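Long-range contacts in Cyclo(L-tyrosyl-L-tyrosyl) synthase (Mycobacterium tuberculosis, PDB 2X9Q), which probably joins two tyrosines, delivered on their transfer RNAs, into the cyclic dipeptide cyclo(L-Tyr-L-Tyr) without using ATP, a step towards mycocyclosin: residues Phe64-Phe69 with Gly277-Thr282; Val199-Val204 with Val225-Ile230; Phe115-Val120 with Gly146-Ile151. One frame throughout, in Å; residues are numbered along the deposited sequence.

Contact 1 (Phe64-Phe69 with Gly277-Thr282); sequences FLVRPF and GHAIVT
Leu65 and Thr282 form one end of an antiparallel strand pair that runs to Pro68 and Ala279. Four backbone hydrogen bonds join the strands. Leu65 N gives to Thr282 O (2.7 Å), and Thr282 N returns to Leu65 O. Arg67 and Ile280 bond to each other in the same double way. The N-H of Ile280 reaches Arg67 O from above the carbonyl plane, 44° out of it. Pro68 sits at a non-hydrogen-bonded position, where no N-H is needed. Just past the strand end, Phe69 N gives a fifth bond to His278 O (2.9 Å). CA-H...O contacts lie between them, such as Val281 CA on Leu65 O (3.3 Å).

On one face of the sheet lie Val66, Pro68, Ala279 and Val281. Val66 CG1 meets Ala279 CB (3.9 Å) and lies farther from Val281 CG2. Helices 71-79 and 96-109 cover this face, with Trp105 touching both valines. Phe64, at the start of its strand, meets Val281 CG1 aslant with CD2 (3.8 Å) and has Thr282 O at its ring edge.

On the other face Arg67 and Ile280 lie side by side and point the same way. The arginine bends at chi3 (53°), and Ile280 CB sits over one face of its guanidinium. Arg67 NH2 is 3.8 Å from Ile280 CG1. Ile280 CD1 also meets the edge of the Phe69 ring at CD1 (4.1 Å).

The His278 ring has its own bonds, ND1 to Asn251 O and NE2 from Leu257 N. It lies about 5 Å, side chain to side chain, from Tyr253, a probable substrate-binding residue. The pair joins the antiparallel strands at one side of a Rossmann-like sheet to its parallel core, consistent with the kinship of cyclodipeptide synthases to class I tRNA synthetases.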
loop_
_atom_site.group_PDB
_atom_site.type_symbol
_atom_site.label_atom_id
_atom_site.label_comp_id
_atom_site.label_asym_id
_atom_site.label_seq_id
_atom_site.Cartn_x
_atom_site.Cartn_y
_atom_site.Cartn_z
ATOM N N PHE A 64 -1.670 14.700 -11.142
ATOM C CA PHE A 64 -2.391 13.478 -10.711
ATOM C C PHE A 64 -3.896 13.684 -10.473
ATOM O O PHE A 64 -4.298 14.745 -10.063
ATOM C CB PHE A 64 -1.746 12.974 -9.391
ATOM C CG PHE A 64 -0.381 12.395 -9.646
ATOM C CD1 PHE A 64 0.750 13.137 -9.402
ATOM C CD2 PHE A 64 -0.257 11.159 -10.233
ATOM C CE1 PHE A 64 2.046 12.612 -9.732
ATOM C CE2 PHE A 64 1.029 10.601 -10.544
ATOM C CZ PHE A 64 2.166 11.338 -10.290
ATOM N N LEU A 65 -4.696 12.670 -10.678
ATOM C CA LEU A 65 -6.046 12.736 -10.198
ATOM C C LEU A 65 -5.994 12.000 -8.841
ATOM O O LEU A 65 -5.468 10.856 -8.785
ATOM C CB LEU A 65 -6.967 12.046 -11.166
ATOM C CG LEU A 65 -6.992 12.628 -12.619
ATOM C CD1 LEU A 65 -7.815 11.766 -13.528
ATOM C CD2 LEU A 65 -7.549 14.076 -12.732
ATOM N N VAL A 66 -6.425 12.664 -7.774
ATOM C CA VAL A 66 -6.444 12.045 -6.427
ATOM C C VAL A 66 -7.932 11.750 -6.087
ATOM O O VAL A 66 -8.771 12.672 -5.987
ATOM C CB VAL A 66 -5.837 12.986 -5.369
ATOM C CG1 VAL A 66 -5.876 12.409 -3.873
ATOM C CG2 VAL A 66 -4.475 13.381 -5.782
ATOM N N ARG A 67 -8.225 10.482 -5.876
ATOM C CA ARG A 67 -9.574 10.023 -5.551
ATOM C C ARG A 67 -9.605 9.331 -4.181
ATOM O O ARG A 67 -9.313 8.087 -4.045
ATOM C CB ARG A 67 -10.110 9.136 -6.672
ATOM C CG ARG A 67 -11.635 8.842 -6.440
ATOM C CD ARG A 67 -12.314 8.074 -7.590
ATOM N NE ARG A 67 -11.628 6.812 -7.965
ATOM C CZ ARG A 67 -11.671 5.638 -7.299
ATOM N NH1 ARG A 67 -12.362 5.495 -6.151
ATOM N NH2 ARG A 67 -11.041 4.563 -7.803
ATOM N N PRO A 68 -9.994 10.106 -3.147
ATOM C CA PRO A 68 -10.117 9.457 -1.832
ATOM C C PRO A 68 -11.199 8.377 -1.871
ATOM O O PRO A 68 -12.230 8.522 -2.540
ATOM C CB PRO A 68 -10.476 10.612 -0.871
ATOM C CG PRO A 68 -9.987 11.910 -1.675
ATOM C CD PRO A 68 -10.376 11.541 -3.104
ATOM N N PHE A 69 -10.951 7.306 -1.141
ATOM C CA PHE A 69 -11.827 6.149 -1.218
ATOM C C PHE A 69 -13.198 6.420 -0.524
ATOM O O PHE A 69 -14.184 6.002 -1.079
ATOM C CB PHE A 69 -11.174 4.918 -0.573
ATOM C CG PHE A 69 -11.932 3.641 -0.834
ATOM C CD1 PHE A 69 -11.908 3.050 -2.106
ATOM C CD2 PHE A 69 -12.628 3.028 0.199
ATOM C CE1 PHE A 69 -12.584 1.866 -2.360
ATOM C CE2 PHE A 69 -13.361 1.826 -0.014
ATOM C CZ PHE A 69 -13.299 1.221 -1.304
ATOM N N GLY A 277 -6.592 7.000 6.008
ATOM C CA GLY A 277 -7.405 6.988 4.801
ATOM C C GLY A 277 -6.684 6.365 3.616
ATOM O O GLY A 277 -5.461 6.069 3.661
ATOM N N HIS A 278 -7.426 6.187 2.544
ATOM C CA HIS A 278 -6.837 5.646 1.288
ATOM C C HIS A 278 -7.267 6.544 0.149
ATOM O O HIS A 278 -8.403 7.038 0.164
ATOM C CB HIS A 278 -7.416 4.202 1.070
ATOM C CG HIS A 278 -7.057 3.542 -0.229
ATOM N ND1 HIS A 278 -5.782 3.599 -0.778
ATOM C CD2 HIS A 278 -7.781 2.714 -1.035
ATOM C CE1 HIS A 278 -5.752 2.842 -1.869
ATOM N NE2 HIS A 278 -6.957 2.296 -2.042
ATOM N N ALA A 279 -6.382 6.760 -0.837
ATOM C CA ALA A 279 -6.722 7.392 -2.062
ATOM C C ALA A 279 -6.122 6.680 -3.246
ATOM O O ALA A 279 -4.986 6.224 -3.208
ATOM C CB ALA A 279 -6.255 8.909 -2.103
ATOM N N ILE A 280 -6.872 6.671 -4.337
ATOM C CA ILE A 280 -6.386 6.157 -5.594
ATOM C C ILE A 280 -5.797 7.367 -6.355
ATOM O O ILE A 280 -6.497 8.404 -6.530
ATOM C CB ILE A 280 -7.533 5.489 -6.377
ATOM C CG1 ILE A 280 -7.920 4.201 -5.630
ATOM C CG2 ILE A 280 -7.004 5.078 -7.782
ATOM C CD1 ILE A 280 -8.894 4.468 -4.453
ATOM N N VAL A 281 -4.537 7.266 -6.733
ATOM C CA VAL A 281 -3.797 8.418 -7.277
ATOM C C VAL A 281 -3.242 8.002 -8.604
ATOM O O VAL A 281 -2.475 7.025 -8.662
ATOM C CB VAL A 281 -2.619 8.844 -6.372
ATOM C CG1 VAL A 281 -1.862 9.945 -7.016
ATOM C CG2 VAL A 281 -3.136 9.256 -4.973
ATOM N N THR A 282 -3.735 8.635 -9.675
ATOM C CA THR A 282 -3.441 8.197 -11.060
ATOM C C THR A 282 -2.999 9.395 -11.920
ATOM O O THR A 282 -3.307 10.526 -11.561
ATOM C CB THR A 282 -4.658 7.567 -11.750
ATOM O OG1 THR A 282 -5.822 8.429 -11.654
ATOM C CG2 THR A 282 -4.945 6.157 -11.204
#

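Contact 2 (Val199-Val204 with Val225-Ile230); sequences VCQDLV and VCMDYI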
loop_
_atom_site.group_PDB
_atom_site.type_symbol
_atom_site.label_atom_id
_atom_site.label_comp_id
_atom_site.label_asym_id
_atom_site.label_seq_id
_atom_site.Cartn_x
_atom_site.Cartn_y
_atom_site.Cartn_z
ATOM N N VAL A 199 -14.583 -13.635 2.952
ATOM C CA VAL A 199 -14.644 -12.313 2.283
ATOM C C VAL A 199 -13.282 -11.899 1.770
ATOM O O VAL A 199 -13.198 -11.529 0.617
ATOM C CB VAL A 199 -15.330 -11.235 3.173
ATOM C CG1 VAL A 199 -15.407 -9.805 2.414
ATOM C CG2 VAL A 199 -16.782 -11.761 3.475
ATOM N N CYS A 200 -12.233 -11.990 2.626
ATOM C CA CYS A 200 -10.860 -11.651 2.180
ATOM C C CYS A 200 -10.410 -12.559 1.040
ATOM O O CYS A 200 -9.760 -12.061 0.123
ATOM C CB CYS A 200 -9.865 -11.710 3.367
ATOM S SG CYS A 200 -10.220 -10.466 4.593
ATOM N N GLN A 201 -10.763 -13.866 1.033
ATOM C CA GLN A 201 -10.339 -14.721 -0.123
ATOM C C GLN A 201 -11.040 -14.306 -1.388
ATOM O O GLN A 201 -10.426 -14.360 -2.459
ATOM C CB GLN A 201 -10.694 -16.222 -0.016
ATOM C CG GLN A 201 -10.083 -16.958 1.056
ATOM C CD GLN A 201 -8.668 -17.419 0.713
ATOM O OE1 GLN A 201 -8.280 -17.687 -0.475
ATOM N NE2 GLN A 201 -7.874 -17.497 1.755
ATOM N N ASP A 202 -12.343 -13.921 -1.298
ATOM C CA ASP A 202 -13.025 -13.492 -2.483
ATOM C C ASP A 202 -12.284 -12.257 -3.030
ATOM O O ASP A 202 -12.101 -12.117 -4.244
ATOM C CB ASP A 202 -14.514 -13.116 -2.210
ATOM C CG ASP A 202 -15.329 -13.095 -3.502
ATOM O OD1 ASP A 202 -15.442 -14.178 -4.143
ATOM O OD2 ASP A 202 -15.831 -12.023 -3.903
ATOM N N LEU A 203 -11.962 -11.309 -2.140
ATOM C CA LEU A 203 -11.255 -10.052 -2.534
ATOM C C LEU A 203 -9.877 -10.408 -3.115
ATOM O O LEU A 203 -9.508 -9.864 -4.104
ATOM C CB LEU A 203 -11.155 -9.093 -1.300
ATOM C CG LEU A 203 -12.512 -8.435 -0.959
ATOM C CD1 LEU A 203 -12.505 -7.637 0.338
ATOM C CD2 LEU A 203 -13.158 -7.561 -2.072
ATOM N N VAL A 204 -9.182 -11.407 -2.591
ATOM C CA VAL A 204 -7.952 -11.816 -3.231
ATOM C C VAL A 204 -8.186 -12.350 -4.634
ATOM O O VAL A 204 -7.445 -11.978 -5.519
ATOM C CB VAL A 204 -7.205 -12.822 -2.357
ATOM C CG1 VAL A 204 -6.197 -13.713 -3.142
ATOM C CG2 VAL A 204 -6.508 -12.019 -1.206
ATOM N N VAL A 225 -0.151 -17.059 -1.377
ATOM C CA VAL A 225 0.971 -16.093 -1.352
ATOM C C VAL A 225 0.438 -14.653 -1.470
ATOM O O VAL A 225 0.932 -13.748 -0.791
ATOM C CB VAL A 225 2.015 -16.443 -2.466
ATOM C CG1 VAL A 225 3.031 -15.277 -2.707
ATOM C CG2 VAL A 225 2.680 -17.787 -2.061
ATOM N N CYS A 226 -0.573 -14.448 -2.303
ATOM C CA CYS A 226 -1.142 -13.111 -2.441
ATOM C C CYS A 226 -1.765 -12.645 -1.089
ATOM O O CYS A 226 -1.585 -11.498 -0.674
ATOM C CB CYS A 226 -2.237 -13.119 -3.526
ATOM S SG CYS A 226 -2.900 -11.509 -3.856
HETATM N N MSE A 227 -2.466 -13.551 -0.418
HETATM C CA MSE A 227 -2.981 -13.251 0.960
HETATM C C MSE A 227 -1.820 -12.868 1.883
HETATM O O MSE A 227 -1.924 -11.929 2.692
HETATM C CB MSE A 227 -3.774 -14.435 1.515
HETATM C CG MSE A 227 -4.356 -14.249 2.986
HETATM SE SE MSE A 227 -5.805 -12.913 2.895
HETATM C CE MSE A 227 -7.126 -14.284 2.145
ATOM N N ASP A 228 -0.684 -13.571 1.781
ATOM C CA ASP A 228 0.446 -13.239 2.654
ATOM C C ASP A 228 0.992 -11.839 2.352
ATOM O O ASP A 228 1.359 -11.089 3.271
ATOM C CB ASP A 228 1.600 -14.266 2.490
ATOM C CG ASP A 228 1.280 -15.640 3.099
ATOM O OD1 ASP A 228 0.320 -15.820 3.885
ATOM O OD2 ASP A 228 2.005 -16.571 2.739
ATOM N N TYR A 229 1.107 -11.530 1.083
ATOM C CA TYR A 229 1.669 -10.280 0.557
ATOM C C TYR A 229 0.758 -9.114 1.029
ATOM O O TYR A 229 1.231 -8.156 1.608
ATOM C CB TYR A 229 1.673 -10.394 -0.979
ATOM C CG TYR A 229 2.266 -9.226 -1.749
ATOM C CD1 TYR A 229 1.596 -7.977 -1.820
ATOM C CD2 TYR A 229 3.509 -9.387 -2.466
ATOM C CE1 TYR A 229 2.196 -6.849 -2.573
ATOM C CE2 TYR A 229 4.116 -8.283 -3.211
ATOM C CZ TYR A 229 3.449 -7.021 -3.252
ATOM O OH TYR A 229 4.023 -5.962 -3.963
ATOM N N ILE A 230 -0.559 -9.298 0.909
ATOM C CA ILE A 230 -1.569 -8.245 1.312
ATOM C C ILE A 230 -1.607 -8.092 2.835
ATOM O O ILE A 230 -1.641 -6.959 3.363
ATOM C CB ILE A 230 -2.924 -8.658 0.760
ATOM C CG1 ILE A 230 -2.980 -8.268 -0.748
ATOM C CG2 ILE A 230 -4.050 -7.956 1.520
ATOM C CD1 ILE A 230 -4.171 -9.039 -1.455
#
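Segments 199-204 and 225-230, parts of helices 194-210 and 220-244, cross at 103°, their axes 10.3 Å apart at the closest, and Val204 and Met227 are the residues whose CA atoms come nearest. No hydrogen bond spans the contact.

Met227, a selenomethionine here, carries much of the contact. Its CG is anti to the backbone N (chi1 179°), and the chain then bends at chi2 and chi3. The terminal CE touches three residues of the other helix. It lies 4.0 Å from Cys200 CB and 4.1 Å from Val204 CG2. It also comes 3.3 Å from Gln201 NE2, a short contact between a methyl and an amide nitrogen. The Gln201 chain, bent at chi2, crosses Met227 at about a right angle.

Val204 turns CG1 to Cys226 and CG2 to Ile230 as well as Met227. CG1 meets both CB and SG of Cys226, each at 4.0 Å. CG2 packs on Ile230 CD1 (3.8 Å), the two side chains sliding past each other in opposite directions. Leu259 also touches Ile230, and Met262 of helix 260-263 touches Cys200.

This is a steeply crossed, largely apolar helix-helix interface in the helical part of the synthase. Its second helix carries Tyr229 and Ile230, probable substrate-binding residues. Tyr229 takes no part in the packing here, whereas Ile230 does, so a probable substrate-binding residue is part of the interface.

Contact 3 (Phe115-Val120 with Gly146-Ile151); sequences FVYTDV and GVRAKI
Tyr117 meets helix segment 146-151 with most of its side chain, from CB to OH. Arg148 CA sits over one face of the ring, offset toward the rim. Arg148 CB makes an off-centre CH-pi contact, 4.3 Å from the ring centroid. The ring and guanidinium planes stand 74° apart, and Tyr117 OH comes to the guanidinium at its edge. The bond there, from Arg148 NE to Tyr117 OH, is weak: 3.4 Å long, though fairly straight at 158°.

The root of the tyrosine is held by aliphatic groups. Tyr117 CB touches Ile151 CD1 (3.7 Å) and, more loosely, Val147 CG1 (4.1 Å). Ile151 uses its other branch on Phe115. Its CG2 lies 3.6 Å from Phe115 CB and equally near CG, close to where the ring joins the chain. The two side chains cross obliquely. Val87 of the neighbouring strand touches Phe115, Val147 and Ile151, and Val167 touches Tyr117 and Ile151 from the other neighbouring strand.

A water links the far end of Arg148 to Asp119. It donates to Asp119 OD2 (2.7 Å) and accepts from Arg148 NH1 (3.2 Å). Asp119 OD2 also bonds Ser171 OG.

Helix 133-158 packs on the sheet within a beta-alpha-beta crossover between strands 112-117 and 165-169, with a buried apolar core and a polar margin. Val147 lies about 7 Å, side chain to side chain, from Ser88, the probable nucleophile. The weak phenol bond suggests modest directional hold. The water bridges charges too far apart for a direct salt bridge, and distance and solvent probably weaken their attraction.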
loop_
_atom_site.group_PDB
_atom_site.type_symbol
_atom_site.label_atom_id
_atom_site.label_comp_id
_atom_site.label_asym_id
_atom_site.label_seq_id
_atom_site.Cartn_x
_atom_site.Cartn_y
_atom_site.Cartn_z
ATOM N N PHE A 115 7.788 6.916 0.989
ATOM C CA PHE A 115 7.667 5.954 -0.069
ATOM C C PHE A 115 7.968 4.671 0.680
ATOM O O PHE A 115 8.917 4.659 1.475
ATOM C CB PHE A 115 8.823 6.102 -1.088
ATOM C CG PHE A 115 8.627 7.132 -2.109
ATOM C CD1 PHE A 115 7.727 6.919 -3.125
ATOM C CD2 PHE A 115 9.356 8.342 -2.055
ATOM C CE1 PHE A 115 7.559 7.847 -4.159
ATOM C CE2 PHE A 115 9.172 9.306 -3.062
ATOM C CZ PHE A 115 8.289 9.046 -4.120
ATOM N N VAL A 116 7.184 3.612 0.467
ATOM C CA VAL A 116 7.471 2.315 1.104
ATOM C C VAL A 116 7.436 1.253 -0.029
ATOM O O VAL A 116 6.454 1.097 -0.691
ATOM C CB VAL A 116 6.391 2.002 2.177
ATOM C CG1 VAL A 116 6.616 0.626 2.743
ATOM C CG2 VAL A 116 6.426 3.101 3.351
ATOM N N TYR A 117 8.551 0.576 -0.285
ATOM C CA TYR A 117 8.556 -0.422 -1.341
ATOM C C TYR A 117 8.433 -1.810 -0.756
ATOM O O TYR A 117 8.979 -2.140 0.321
ATOM C CB TYR A 117 9.776 -0.293 -2.300
ATOM C CG TYR A 117 11.105 -0.477 -1.607
ATOM C CD1 TYR A 117 11.712 0.598 -0.991
ATOM C CD2 TYR A 117 11.740 -1.759 -1.516
ATOM C CE1 TYR A 117 12.920 0.469 -0.334
ATOM C CE2 TYR A 117 12.989 -1.899 -0.826
ATOM C CZ TYR A 117 13.575 -0.780 -0.310
ATOM O OH TYR A 117 14.732 -0.841 0.450
ATOM N N THR A 118 7.678 -2.630 -1.453
ATOM C CA THR A 118 7.396 -3.958 -0.920
ATOM C C THR A 118 8.619 -4.885 -1.191
ATOM O O THR A 118 9.022 -5.021 -2.311
ATOM C CB THR A 118 6.058 -4.496 -1.434
ATOM O OG1 THR A 118 5.028 -3.648 -0.915
ATOM C CG2 THR A 118 5.771 -5.957 -0.826
ATOM N N ASP A 119 9.233 -5.452 -0.163
ATOM C CA ASP A 119 10.386 -6.321 -0.403
ATOM C C ASP A 119 10.181 -7.693 0.283
ATOM O O ASP A 119 11.159 -8.358 0.726
ATOM C CB ASP A 119 11.661 -5.631 0.112
ATOM C CG ASP A 119 11.625 -5.455 1.603
ATOM O OD1 ASP A 119 10.497 -5.233 2.169
ATOM O OD2 ASP A 119 12.689 -5.518 2.245
ATOM N N VAL A 120 8.926 -8.065 0.502
ATOM C CA VAL A 120 8.627 -9.313 1.216
ATOM C C VAL A 120 7.602 -10.059 0.355
ATOM O O VAL A 120 6.782 -9.417 -0.335
ATOM C CB VAL A 120 8.005 -9.037 2.625
ATOM C CG1 VAL A 120 9.162 -8.677 3.646
ATOM C CG2 VAL A 120 6.880 -7.953 2.526
ATOM N N GLY A 146 16.364 -2.658 -8.056
ATOM C CA GLY A 146 16.010 -1.611 -9.006
ATOM C C GLY A 146 15.037 -0.588 -8.351
ATOM O O GLY A 146 15.239 0.654 -8.465
ATOM N N VAL A 147 13.974 -1.089 -7.681
ATOM C CA VAL A 147 12.994 -0.133 -7.188
ATOM C C VAL A 147 13.616 0.646 -5.981
ATOM O O VAL A 147 13.445 1.858 -5.882
ATOM C CB VAL A 147 11.633 -0.843 -6.922
ATOM C CG1 VAL A 147 11.676 -1.587 -5.647
ATOM C CG2 VAL A 147 10.509 0.151 -6.931
ATOM N N ARG A 148 14.378 -0.027 -5.120
ATOM C CA ARG A 148 15.042 0.682 -4.044
ATOM C C ARG A 148 15.897 1.858 -4.630
ATOM O O ARG A 148 15.914 2.976 -4.078
ATOM C CB ARG A 148 15.946 -0.295 -3.197
ATOM C CG ARG A 148 16.886 0.408 -2.177
ATOM C CD ARG A 148 18.048 -0.539 -1.743
ATOM N NE ARG A 148 17.595 -1.755 -1.151
ATOM C CZ ARG A 148 18.068 -2.986 -1.355
ATOM N NH1 ARG A 148 17.506 -3.961 -0.662
ATOM N NH2 ARG A 148 19.039 -3.290 -2.201
ATOM N N ALA A 149 16.713 1.552 -5.649
ATOM C CA ALA A 149 17.615 2.511 -6.193
ATOM C C ALA A 149 16.840 3.663 -6.846
ATOM O O ALA A 149 17.172 4.808 -6.626
ATOM C CB ALA A 149 18.496 1.823 -7.251
ATOM N N LYS A 150 15.826 3.378 -7.655
ATOM C CA LYS A 150 15.043 4.466 -8.295
ATOM C C LYS A 150 14.408 5.366 -7.219
ATOM O O LYS A 150 14.453 6.592 -7.345
ATOM C CB LYS A 150 13.959 3.973 -9.213
ATOM C CG LYS A 150 14.555 3.217 -10.416
ATOM C CD LYS A 150 13.384 2.563 -11.166
ATOM C CE LYS A 150 13.855 1.960 -12.467
ATOM N NZ LYS A 150 12.633 1.728 -13.375
ATOM N N ILE A 151 13.876 4.759 -6.146
ATOM C CA ILE A 151 13.286 5.578 -5.109
ATOM C C ILE A 151 14.360 6.355 -4.407
ATOM O O ILE A 151 14.149 7.542 -4.168
ATOM C CB ILE A 151 12.408 4.805 -4.129
ATOM C CG1 ILE A 151 11.269 4.071 -4.896
ATOM C CG2 ILE A 151 11.840 5.744 -3.073
ATOM C CD1 ILE A 151 10.717 2.824 -3.991
HETATM O O HOH W 1 15.000 -4.690 1.166
#

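How the contacts relate
All three contacts are largely buried, but their chemistry follows their place in the fold. Contact 1 lies within the sheet and is held mainly by backbone bonds. Contact 3 reaches the same sheet from a parallel strand farther across, but side chains of a helix do the joining. An exposed arginine and a water form its margin. Contact 2 has no strand; it joins two helices mainly through apolar groups, with one amide at the side. Contacts 2 and 3 touch where Tyr229 CZ meets Thr118 CG2 at 3.5 Å, while contact 1 touches neither. Thr118 OG1 also bonds Glu233, which may be critical in catalysis, linking the loop of contact 3 to the helix of contact 2.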